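Local coordinates for protein cycloalternan-forming enzyme (Listeria monocytogenes serovar 1/2a, PDB 5F7U) that belongs to glycosyl hydrolase family 31, with a TIM-barrel domain joined to several beta-sheet domains, and binds glycans and magnesium ions, at residues Thr116-Gln122 against Asn223-Thr229; Phe145-Tyr150 against Met161-Gly167; Pro640-Lys646 against Thr682-Ile687; Ala652-Met658 against Tyr694-Arg698. The protein carries 1 engineered substitution. All coordinates share one frame. Residue numbers count along the deposited sequence, not the author numbering.

How the contacts relate
Contacts 1 and 2 sit together in the large antiparallel sheet at the N-terminal side of the chain. Their centres are about 11 Å apart, and contact 2 is nested inside the loop closed by contact 1. Trp227 joins them: its NE1 is 3.4 Å from Phe145 CD2, and its CH2 is 3.7 Å from Pro147 CG. Contacts 3 and 4 belong to the TIM barrel. They share helix 642-653, and their centres lie about 17 Å apart. The two pairs are remote, with contact centres about 50 to 61 Å apart. In contact 4 the Tyr694 side chain is about 11 Å from a bound alpha-D-glucopyranose, and that of Leu695 about 12 Å from a magnesium ion.

Contact 1. Residues Thr116-Gln122 against Asn223-Thr229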
# COMPACT_ATOMS: atom_id res chain seq x y z
N THR A 116 22.69 -31.21 8.44
CA THR A 116 21.26 -31.40 8.58
C THR A 116 20.63 -32.18 7.42
O THR A 116 21.23 -32.33 6.36
CB THR A 116 20.57 -30.02 8.66
OG1 THR A 116 20.97 -29.25 7.52
CG2 THR A 116 20.99 -29.27 9.94
N ASP A 117 19.41 -32.67 7.66
CA ASP A 117 18.55 -33.15 6.59
C ASP A 117 17.10 -32.96 7.00
O ASP A 117 16.81 -32.72 8.17
CB ASP A 117 18.84 -34.63 6.23
CG ASP A 117 18.52 -34.97 4.77
OD1 ASP A 117 17.82 -34.21 4.07
OD2 ASP A 117 18.98 -36.04 4.31
N TRP A 118 16.21 -33.02 6.01
CA TRP A 118 14.78 -32.83 6.23
C TRP A 118 14.13 -34.02 6.93
O TRP A 118 14.41 -35.18 6.61
CB TRP A 118 14.07 -32.51 4.90
CG TRP A 118 14.41 -31.13 4.42
CD1 TRP A 118 15.35 -30.79 3.48
CD2 TRP A 118 13.85 -29.91 4.89
NE1 TRP A 118 15.39 -29.41 3.33
CE2 TRP A 118 14.49 -28.85 4.20
CE3 TRP A 118 12.87 -29.60 5.86
CZ2 TRP A 118 14.17 -27.51 4.41
CZ3 TRP A 118 12.55 -28.25 6.08
CH2 TRP A 118 13.20 -27.22 5.35
N GLU A 119 13.25 -33.70 7.88
CA GLU A 119 12.34 -34.67 8.50
C GLU A 119 10.94 -34.09 8.32
O GLU A 119 10.76 -32.86 8.41
CB GLU A 119 12.64 -34.82 9.98
CG GLU A 119 14.03 -35.38 10.27
CD GLU A 119 14.35 -35.50 11.75
OE1 GLU A 119 13.59 -34.99 12.62
OE2 GLU A 119 15.39 -36.10 12.06
N TYR A 120 9.97 -34.95 8.04
CA TYR A 120 8.61 -34.49 7.77
C TYR A 120 7.63 -35.21 8.67
O TYR A 120 7.93 -36.26 9.18
CB TYR A 120 8.21 -34.74 6.31
CG TYR A 120 9.08 -34.05 5.29
CD1 TYR A 120 8.78 -32.75 4.87
CD2 TYR A 120 10.20 -34.70 4.73
CE1 TYR A 120 9.56 -32.10 3.92
CE2 TYR A 120 11.00 -34.06 3.79
CZ TYR A 120 10.66 -32.76 3.39
OH TYR A 120 11.44 -32.11 2.46
N VAL A 121 6.47 -34.59 8.87
CA VAL A 121 5.37 -35.26 9.56
C VAL A 121 4.95 -36.44 8.69
O VAL A 121 4.78 -36.30 7.47
CB VAL A 121 4.17 -34.29 9.78
CG1 VAL A 121 2.96 -35.04 10.29
CG2 VAL A 121 4.56 -33.19 10.77
N GLN A 122 4.80 -37.61 9.32
CA GLN A 122 4.25 -38.79 8.66
C GLN A 122 2.75 -38.88 8.94
O GLN A 122 1.95 -38.38 8.15
CB GLN A 122 5.01 -40.07 9.05
CG GLN A 122 4.43 -41.38 8.50
CD GLN A 122 4.25 -41.39 6.99
OE1 GLN A 122 5.14 -40.97 6.24
NE2 GLN A 122 3.09 -41.88 6.53
N ASN A 223 3.43 -35.63 3.49
CA ASN A 223 4.79 -35.28 3.98
C ASN A 223 5.16 -33.84 3.58
O ASN A 223 6.27 -33.53 3.11
CB ASN A 223 5.83 -36.30 3.50
CG ASN A 223 5.47 -37.71 3.88
OD1 ASN A 223 5.13 -37.99 5.04
ND2 ASN A 223 5.53 -38.62 2.91
N SER A 224 4.18 -32.96 3.72
CA SER A 224 4.33 -31.61 3.22
C SER A 224 5.06 -30.76 4.28
O SER A 224 5.82 -29.85 3.95
CB SER A 224 2.95 -31.05 2.87
OG SER A 224 2.15 -30.89 4.03
N LEU A 225 4.85 -31.11 5.55
CA LEU A 225 5.26 -30.27 6.66
C LEU A 225 6.51 -30.83 7.31
O LEU A 225 6.52 -31.97 7.78
CB LEU A 225 4.10 -30.23 7.67
CG LEU A 225 4.23 -29.47 8.99
CD1 LEU A 225 4.57 -28.00 8.77
CD2 LEU A 225 2.91 -29.63 9.73
N GLY A 226 7.56 -30.01 7.34
CA GLY A 226 8.88 -30.52 7.74
C GLY A 226 9.81 -29.51 8.37
O GLY A 226 9.53 -28.31 8.39
N TRP A 227 10.93 -30.02 8.87
CA TRP A 227 11.94 -29.21 9.56
C TRP A 227 13.31 -29.80 9.18
O TRP A 227 13.43 -31.02 8.91
CB TRP A 227 11.73 -29.22 11.08
CG TRP A 227 11.63 -30.60 11.65
CD1 TRP A 227 12.63 -31.34 12.21
CD2 TRP A 227 10.47 -31.43 11.65
NE1 TRP A 227 12.16 -32.58 12.58
CE2 TRP A 227 10.83 -32.66 12.25
CE3 TRP A 227 9.14 -31.26 11.22
CZ2 TRP A 227 9.91 -33.72 12.42
CZ3 TRP A 227 8.23 -32.31 11.38
CH2 TRP A 227 8.63 -33.53 11.98
N LEU A 228 14.31 -28.94 9.18
CA LEU A 228 15.67 -29.27 8.75
C LEU A 228 16.56 -29.35 9.99
O LEU A 228 16.71 -28.37 10.70
CB LEU A 228 16.15 -28.18 7.77
CG LEU A 228 17.55 -28.33 7.21
CD1 LEU A 228 17.67 -29.58 6.35
CD2 LEU A 228 17.88 -27.08 6.38
N THR A 229 17.10 -30.54 10.28
CA THR A 229 17.70 -30.79 11.58
C THR A 229 18.88 -31.75 11.47
O THR A 229 18.94 -32.56 10.53
CB THR A 229 16.65 -31.35 12.60
OG1 THR A 229 17.24 -31.49 13.88
CG2 THR A 229 16.11 -32.72 12.18
O HOH W 1 2.13 -36.23 5.93
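Five backbone hydrogen bonds join the two segments. Asp117 and Thr229 exchange two, Asp117 N to Thr229 O at 2.9 Å and Thr229 N to Asp117 O at 3.0 Å. Glu119 and Trp227 exchange two more, Glu119 N to Trp227 O and Trp227 N to Glu119 O, both 2.9 Å. Val121 N adds a bond to Leu225 O at 2.8 Å. Asn223 N donates to water 1 at 2.8 Å. The indole is satisfied: Trp227 NE1 donates to Glu119 OE1 at 2.8 Å, while Glu119 OE2 forms a salt bridge with Lys88. This is antiparallel pairing of strands 106-129 and 214-229 in the large antiparallel sheet, with 223-229 in the galactose mutarotase-like domain. Tyr120 pairs with Gly226, CA to CA 4.0 Å; a CB on Gly226 would clash with Tyr120 CD1. On the face carrying Trp118 and Leu228, Leu228 CB makes a CH-pi contact 3.8 Å from the centroid of the Trp118 six-membered ring. Asp117 OD1 accepts from Trp118 N at 2.8 Å, and Thr229 OG1 bonds with Val234 O.

Contact 2. Residues Phe145-Tyr150 against Met161-Gly167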
# COMPACT_ATOMS: atom_id res chain seq x y z
N PHE A 145 12.35 -37.82 16.75
CA PHE A 145 11.50 -36.84 17.42
C PHE A 145 10.07 -37.36 17.57
O PHE A 145 9.67 -38.26 16.84
CB PHE A 145 11.43 -35.52 16.63
CG PHE A 145 12.71 -34.72 16.61
CD1 PHE A 145 13.80 -35.02 17.45
CD2 PHE A 145 12.81 -33.62 15.77
CE1 PHE A 145 14.97 -34.25 17.40
CE2 PHE A 145 13.97 -32.84 15.73
CZ PHE A 145 15.05 -33.16 16.54
N SER A 146 9.32 -36.79 18.51
CA SER A 146 7.87 -37.02 18.62
C SER A 146 7.12 -35.71 18.39
O SER A 146 6.71 -35.05 19.35
CB SER A 146 7.52 -37.60 19.99
OG SER A 146 8.24 -38.79 20.23
N PRO A 147 6.95 -35.32 17.10
CA PRO A 147 6.34 -34.00 16.81
C PRO A 147 4.91 -33.82 17.30
O PRO A 147 4.15 -34.79 17.41
CB PRO A 147 6.40 -33.88 15.29
CG PRO A 147 6.81 -35.20 14.76
CD PRO A 147 7.32 -36.05 15.87
N LYS A 148 4.58 -32.58 17.60
CA LYS A 148 3.21 -32.20 17.95
C LYS A 148 2.85 -30.98 17.15
O LYS A 148 3.62 -30.02 17.11
CB LYS A 148 3.11 -31.84 19.43
CG LYS A 148 3.26 -33.04 20.36
CD LYS A 148 3.34 -32.54 21.79
CE LYS A 148 3.73 -33.64 22.77
NZ LYS A 148 2.50 -34.35 23.22
N LEU A 149 1.68 -31.04 16.51
CA LEU A 149 1.11 -29.88 15.83
C LEU A 149 -0.09 -29.39 16.63
O LEU A 149 -1.03 -30.14 16.85
CB LEU A 149 0.68 -30.24 14.41
CG LEU A 149 0.04 -29.10 13.60
CD1 LEU A 149 1.00 -27.93 13.38
CD2 LEU A 149 -0.40 -29.66 12.25
N TYR A 150 -0.06 -28.12 17.01
CA TYR A 150 -1.13 -27.53 17.80
C TYR A 150 -2.01 -26.65 16.95
O TYR A 150 -1.50 -25.82 16.20
CB TYR A 150 -0.54 -26.65 18.89
CG TYR A 150 0.29 -27.41 19.86
CD1 TYR A 150 -0.29 -28.05 20.95
CD2 TYR A 150 1.68 -27.48 19.71
CE1 TYR A 150 0.49 -28.75 21.86
CE2 TYR A 150 2.46 -28.18 20.61
CZ TYR A 150 1.86 -28.81 21.67
OH TYR A 150 2.63 -29.49 22.58
N MET A 161 -1.68 -22.54 13.39
CA MET A 161 -0.93 -23.80 13.50
C MET A 161 0.41 -23.57 14.16
O MET A 161 1.14 -22.68 13.74
CB MET A 161 -0.62 -24.33 12.10
CG MET A 161 -1.53 -25.44 11.66
SD MET A 161 -3.14 -24.77 11.31
CE MET A 161 -2.76 -24.03 9.71
N GLU A 162 0.75 -24.40 15.15
CA GLU A 162 2.02 -24.26 15.83
C GLU A 162 2.66 -25.63 15.89
O GLU A 162 2.09 -26.58 16.47
CB GLU A 162 1.85 -23.67 17.23
CG GLU A 162 1.44 -22.20 17.21
CD GLU A 162 1.08 -21.71 18.60
OE1 GLU A 162 -0.06 -21.96 19.07
OE2 GLU A 162 1.96 -21.11 19.23
N LEU A 163 3.80 -25.77 15.22
CA LEU A 163 4.46 -27.08 15.14
C LEU A 163 5.68 -27.08 16.05
O LEU A 163 6.55 -26.20 15.92
CB LEU A 163 4.87 -27.38 13.70
CG LEU A 163 5.70 -28.67 13.53
CD1 LEU A 163 4.83 -29.93 13.68
CD2 LEU A 163 6.42 -28.63 12.19
N SER A 164 5.75 -28.08 16.93
CA SER A 164 6.92 -28.38 17.76
C SER A 164 7.52 -29.71 17.28
O SER A 164 6.99 -30.78 17.65
CB SER A 164 6.47 -28.52 19.24
OG SER A 164 7.56 -28.88 20.09
N PRO A 165 8.60 -29.68 16.48
CA PRO A 165 9.21 -30.93 15.99
C PRO A 165 9.57 -31.93 17.10
O PRO A 165 9.35 -33.12 16.93
CB PRO A 165 10.46 -30.44 15.27
CG PRO A 165 9.97 -29.15 14.66
CD PRO A 165 9.20 -28.51 15.80
N THR A 166 10.12 -31.44 18.21
CA THR A 166 10.48 -32.31 19.35
C THR A 166 9.30 -32.67 20.26
O THR A 166 9.40 -33.61 21.06
CB THR A 166 11.58 -31.70 20.24
OG1 THR A 166 11.06 -30.54 20.91
CG2 THR A 166 12.82 -31.33 19.40
N GLY A 167 8.22 -31.90 20.16
CA GLY A 167 7.06 -32.04 21.03
C GLY A 167 7.25 -31.46 22.43
O GLY A 167 6.37 -31.60 23.28
O HOH W 2 11.23 -35.51 20.53
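Tyr150 N donates to Glu162 O at 2.7 Å, and Glu162 N returns a bond to Tyr150 O at 2.9 Å. Lys148 and Ser164 form the second such pair, Ser164 N to Lys148 O at 2.9 Å and Lys148 N to Ser164 O at 3.0 Å. These bonds zip the beta hairpin of strands 148-153 and 158-164. The direct ladder stops after Ser164. There the chain turns through Pro165 and Thr166, and Gly167 N also bonds to Ser164 O at 3.0 Å. Water 2 bridges the gap, accepting from Ser146 N at 3.1 Å and donating to Thr166 O at 2.7 Å. A CB on Gly167 would clash with Ser146 O. Between the bonded pairs, Leu149 CD1 packs 3.9 Å from both Met161 CG and Leu163 CB. Farther out, Thr166 CG2 lies over the Phe145 ring, 4.0 Å from its centroid, a CH-pi contact. With Ser146 and Thr166 linked through water 2, direct pairing gives way to water and apolar contacts at the open end of the hairpin.

Contact 3. Residues Pro640-Lys646 against Thr682-Ile687; sequences PTAELYK and TGDETI
A lysine reaches a loop threonine tied to an aspartate. Lys646, extended (chi1 m, then t, t, t), donates from NZ to Thr686 OG1 at 2.8 Å. Asp684 OD1 accepts from Thr686 OG1 at 2.5 Å and, capping, from Thr686 N at 3.0 Å. Water 3 lies 2.8 Å from Lys646 NZ and 2.7 Å from Asp684 OD2. Lys646 also forms a salt bridge with Asp790. Residues 642-646 are helical, with Thr641 (chi1 p) as N-cap: its OG1 accepts from Leu644 N at 3.1 Å. Thr682 ends a helix and Gly683 takes positive phi (78°). Thr682 OG1 accepts from Asp684 N at 3.1 Å, an ST turn; it also bonds to Ala678 O. A type I turn runs from Asp684 to Ile687. CA-CA distances are 6.2 Å for Ala642-Thr682 and 6.6 Å for Lys646-Ile687. Ile687 (mt) packs CD1 3.8 Å from Ala642 CB and CG2 3.6 Å from Tyr645 CD2. Helix 642-653 links barrel strands 628-631 and 657-660: this is helix-to-loop packing on the outside of a TIM barrel.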
# COMPACT_ATOMS: atom_id res chain seq x y z
N PRO A 640 11.34 14.85 -15.19
CA PRO A 640 10.21 14.22 -15.89
C PRO A 640 9.71 15.08 -17.04
O PRO A 640 9.82 16.31 -16.99
CB PRO A 640 9.13 14.11 -14.80
CG PRO A 640 9.59 15.00 -13.69
CD PRO A 640 11.10 14.95 -13.75
N THR A 641 9.18 14.43 -18.07
CA THR A 641 8.51 15.17 -19.12
C THR A 641 7.23 15.77 -18.54
O THR A 641 6.74 15.30 -17.50
CB THR A 641 8.13 14.25 -20.28
OG1 THR A 641 7.26 13.22 -19.79
CG2 THR A 641 9.38 13.57 -20.86
N ALA A 642 6.66 16.75 -19.24
CA ALA A 642 5.40 17.35 -18.81
C ALA A 642 4.30 16.30 -18.76
O ALA A 642 3.46 16.30 -17.83
CB ALA A 642 5.02 18.50 -19.73
N GLU A 643 4.32 15.40 -19.74
CA GLU A 643 3.35 14.30 -19.80
C GLU A 643 3.45 13.42 -18.55
O GLU A 643 2.44 13.17 -17.88
CB GLU A 643 3.61 13.44 -21.05
CG GLU A 643 2.59 12.31 -21.20
CD GLU A 643 2.98 11.28 -22.24
OE1 GLU A 643 2.16 10.38 -22.50
OE2 GLU A 643 4.10 11.38 -22.81
N LEU A 644 4.65 12.95 -18.22
CA LEU A 644 4.81 12.13 -17.01
C LEU A 644 4.38 12.91 -15.77
O LEU A 644 3.69 12.37 -14.90
CB LEU A 644 6.25 11.61 -16.84
CG LEU A 644 6.51 10.82 -15.54
CD1 LEU A 644 5.63 9.57 -15.38
CD2 LEU A 644 7.96 10.41 -15.46
N TYR A 645 4.82 14.17 -15.69
CA TYR A 645 4.51 14.97 -14.51
C TYR A 645 2.98 15.06 -14.32
O TYR A 645 2.48 14.90 -13.21
CB TYR A 645 5.16 16.35 -14.59
CG TYR A 645 5.08 17.08 -13.26
CD1 TYR A 645 6.04 16.85 -12.27
CD2 TYR A 645 4.02 17.96 -12.98
CE1 TYR A 645 5.97 17.50 -11.06
CE2 TYR A 645 3.94 18.60 -11.75
CZ TYR A 645 4.92 18.36 -10.80
OH TYR A 645 4.86 18.99 -9.58
N LYS A 646 2.25 15.30 -15.41
CA LYS A 646 0.79 15.46 -15.37
C LYS A 646 0.09 14.14 -15.02
O LYS A 646 -0.85 14.12 -14.21
CB LYS A 646 0.26 16.01 -16.71
CG LYS A 646 0.54 17.49 -16.91
CD LYS A 646 -0.10 17.94 -18.21
CE LYS A 646 -0.07 19.46 -18.38
NZ LYS A 646 -0.79 19.77 -19.65
N THR A 682 10.33 22.25 -17.94
CA THR A 682 9.75 21.71 -19.18
C THR A 682 9.32 22.79 -20.16
O THR A 682 9.14 22.51 -21.34
CB THR A 682 8.49 20.85 -18.92
OG1 THR A 682 7.47 21.68 -18.36
CG2 THR A 682 8.75 19.69 -17.96
N GLY A 683 9.09 24.01 -19.66
CA GLY A 683 8.56 25.09 -20.48
C GLY A 683 7.06 24.99 -20.70
O GLY A 683 6.49 25.80 -21.42
N ASP A 684 6.41 23.99 -20.10
CA ASP A 684 4.98 23.77 -20.29
C ASP A 684 4.17 24.44 -19.18
O ASP A 684 4.00 23.85 -18.11
CB ASP A 684 4.65 22.27 -20.38
CG ASP A 684 3.20 22.01 -20.78
OD1 ASP A 684 2.36 22.94 -20.76
OD2 ASP A 684 2.91 20.85 -21.16
N GLU A 685 3.65 25.64 -19.47
CA GLU A 685 2.91 26.42 -18.49
C GLU A 685 1.62 25.74 -18.02
O GLU A 685 1.16 25.99 -16.90
CB GLU A 685 2.60 27.84 -19.02
CG GLU A 685 3.85 28.73 -19.09
CD GLU A 685 3.57 30.19 -19.44
OE1 GLU A 685 2.42 30.69 -19.27
OE2 GLU A 685 4.52 30.88 -19.87
N THR A 686 1.05 24.86 -18.86
CA THR A 686 -0.21 24.18 -18.53
C THR A 686 -0.08 23.16 -17.38
O THR A 686 -1.09 22.69 -16.87
CB THR A 686 -0.84 23.48 -19.74
OG1 THR A 686 -0.01 22.37 -20.13
CG2 THR A 686 -1.01 24.45 -20.92
N ILE A 687 1.16 22.84 -16.98
CA ILE A 687 1.39 21.99 -15.82
C ILE A 687 0.75 22.57 -14.56
O ILE A 687 0.13 21.84 -13.78
CB ILE A 687 2.90 21.73 -15.58
CG1 ILE A 687 3.43 20.70 -16.58
CG2 ILE A 687 3.18 21.25 -14.16
CD1 ILE A 687 4.94 20.58 -16.60
O HOH W 3 1.06 18.92 -21.61

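Contact 4. Residues Ala652-Met658 against Tyr694-Arg698; sequences AAFAPIM and YLYTR
This is a buried contact in the TIM barrel, where an arginine holds the turn between helix 642-653 and the last barrel strand, 657-660. Arg698 projects from helix 687-700, with chi1 to chi3 all t and chi4 at 78°. Its guanidinium meets three backbone carbonyls near its own plane. Arg698 NH1 donates to Ala653 O at 2.9 Å and to Ala655 O at 2.7 Å; Arg698 NH2 donates to Pro656 O at 2.8 Å. NE bonds to Phe365 O. The chain leaves the helix through Phe654 (phi/psi -112/34), then extends at Ala655 (-123/168) and turns at Pro656 (-59/-44); Ala655 N bonds to Ala652 O at 3.1 Å. The closest CA pair is Ala653 with Arg698, 5.6 Å. Ala653 CB sits 3.7 Å from Tyr694 CB. Phe654 (chi1 m) and Tyr694 (chi1 m) meet edge to edge, Phe654 CE1 to Tyr694 CD1 4.1 Å, and Phe654 CZ is 3.7 Å from Thr697 CG2. Met658, fully extended (ttt), places SD 3.8 Å from Arg698 CD and 4.2 Å from Leu695 CD1.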
# COMPACT_ATOMS: atom_id res chain seq x y z
N ALA A 652 -1.32 10.73 -8.10
CA ALA A 652 -0.87 11.05 -6.74
C ALA A 652 -1.95 11.73 -5.92
O ALA A 652 -2.10 11.46 -4.71
CB ALA A 652 0.39 11.92 -6.78
N ALA A 653 -2.72 12.59 -6.58
CA ALA A 653 -3.82 13.30 -5.92
C ALA A 653 -4.93 12.32 -5.52
O ALA A 653 -5.71 12.62 -4.61
CB ALA A 653 -4.36 14.40 -6.83
N PHE A 654 -4.97 11.16 -6.17
CA PHE A 654 -5.92 10.08 -5.86
C PHE A 654 -5.23 8.86 -5.25
O PHE A 654 -5.62 7.70 -5.52
CB PHE A 654 -6.75 9.68 -7.11
CG PHE A 654 -7.86 10.64 -7.43
CD1 PHE A 654 -7.59 11.83 -8.11
CD2 PHE A 654 -9.18 10.39 -7.00
CE1 PHE A 654 -8.61 12.74 -8.39
CE2 PHE A 654 -10.21 11.29 -7.29
CZ PHE A 654 -9.92 12.47 -7.99
N ALA A 655 -4.17 9.11 -4.46
CA ALA A 655 -3.49 8.03 -3.74
C ALA A 655 -3.51 8.34 -2.25
O ALA A 655 -3.93 9.44 -1.86
CB ALA A 655 -2.07 7.83 -4.28
N PRO A 656 -3.14 7.36 -1.38
CA PRO A 656 -3.33 7.60 0.06
C PRO A 656 -2.57 8.82 0.58
O PRO A 656 -3.15 9.63 1.31
CB PRO A 656 -2.79 6.30 0.70
CG PRO A 656 -3.03 5.26 -0.36
CD PRO A 656 -2.69 5.97 -1.64
N ILE A 657 -1.31 8.98 0.16
CA ILE A 657 -0.47 10.12 0.58
C ILE A 657 0.14 10.74 -0.68
O ILE A 657 0.76 10.04 -1.50
CB ILE A 657 0.67 9.68 1.55
CG1 ILE A 657 0.16 8.93 2.80
CG2 ILE A 657 1.58 10.87 1.92
CD1 ILE A 657 -0.69 9.75 3.77
N MET A 658 -0.02 12.05 -0.81
CA MET A 658 0.45 12.81 -1.98
C MET A 658 1.70 13.60 -1.59
O MET A 658 1.67 14.38 -0.63
CB MET A 658 -0.64 13.77 -2.46
CG MET A 658 -0.32 14.46 -3.78
SD MET A 658 -1.54 15.72 -4.17
CE MET A 658 -0.97 16.09 -5.83
N TYR A 694 -5.92 18.92 -9.84
CA TYR A 694 -5.83 17.69 -9.06
C TYR A 694 -5.64 17.91 -7.57
O TYR A 694 -6.29 17.26 -6.76
CB TYR A 694 -4.81 16.71 -9.67
CG TYR A 694 -5.39 16.15 -10.92
CD1 TYR A 694 -6.46 15.26 -10.86
CD2 TYR A 694 -4.96 16.59 -12.17
CE1 TYR A 694 -7.08 14.80 -12.01
CE2 TYR A 694 -5.57 16.13 -13.34
CZ TYR A 694 -6.62 15.24 -13.25
OH TYR A 694 -7.24 14.78 -14.40
N LEU A 695 -4.76 18.85 -7.20
CA LEU A 695 -4.61 19.18 -5.78
C LEU A 695 -5.93 19.71 -5.19
O LEU A 695 -6.32 19.32 -4.08
CB LEU A 695 -3.47 20.17 -5.54
CG LEU A 695 -3.30 20.63 -4.08
CD1 LEU A 695 -3.12 19.46 -3.10
CD2 LEU A 695 -2.17 21.64 -3.96
N TYR A 696 -6.60 20.62 -5.91
CA TYR A 696 -7.87 21.16 -5.39
C TYR A 696 -8.93 20.07 -5.31
O TYR A 696 -9.69 20.02 -4.34
CB TYR A 696 -8.39 22.34 -6.21
CG TYR A 696 -7.43 23.52 -6.38
CD1 TYR A 696 -6.35 23.73 -5.50
CD2 TYR A 696 -7.65 24.45 -7.40
CE1 TYR A 696 -5.48 24.81 -5.67
CE2 TYR A 696 -6.80 25.53 -7.58
CZ TYR A 696 -5.72 25.70 -6.72
OH TYR A 696 -4.89 26.77 -6.92
N THR A 697 -8.96 19.18 -6.30
CA THR A 697 -9.88 18.03 -6.24
C THR A 697 -9.63 17.20 -4.98
O THR A 697 -10.59 16.81 -4.28
CB THR A 697 -9.84 17.17 -7.53
OG1 THR A 697 -10.27 17.98 -8.62
CG2 THR A 697 -10.80 15.99 -7.42
N ARG A 698 -8.35 16.93 -4.68
CA ARG A 698 -8.01 16.17 -3.49
C ARG A 698 -8.50 16.90 -2.23
O ARG A 698 -9.06 16.27 -1.33
CB ARG A 698 -6.49 15.88 -3.41
CG ARG A 698 -6.11 15.02 -2.21
CD ARG A 698 -4.59 14.97 -2.03
NE ARG A 698 -4.20 14.12 -0.92
CZ ARG A 698 -4.17 12.78 -0.96
NH1 ARG A 698 -4.54 12.10 -2.04
NH2 ARG A 698 -3.78 12.11 0.12
O HOH W 4 -1.17 13.12 1.65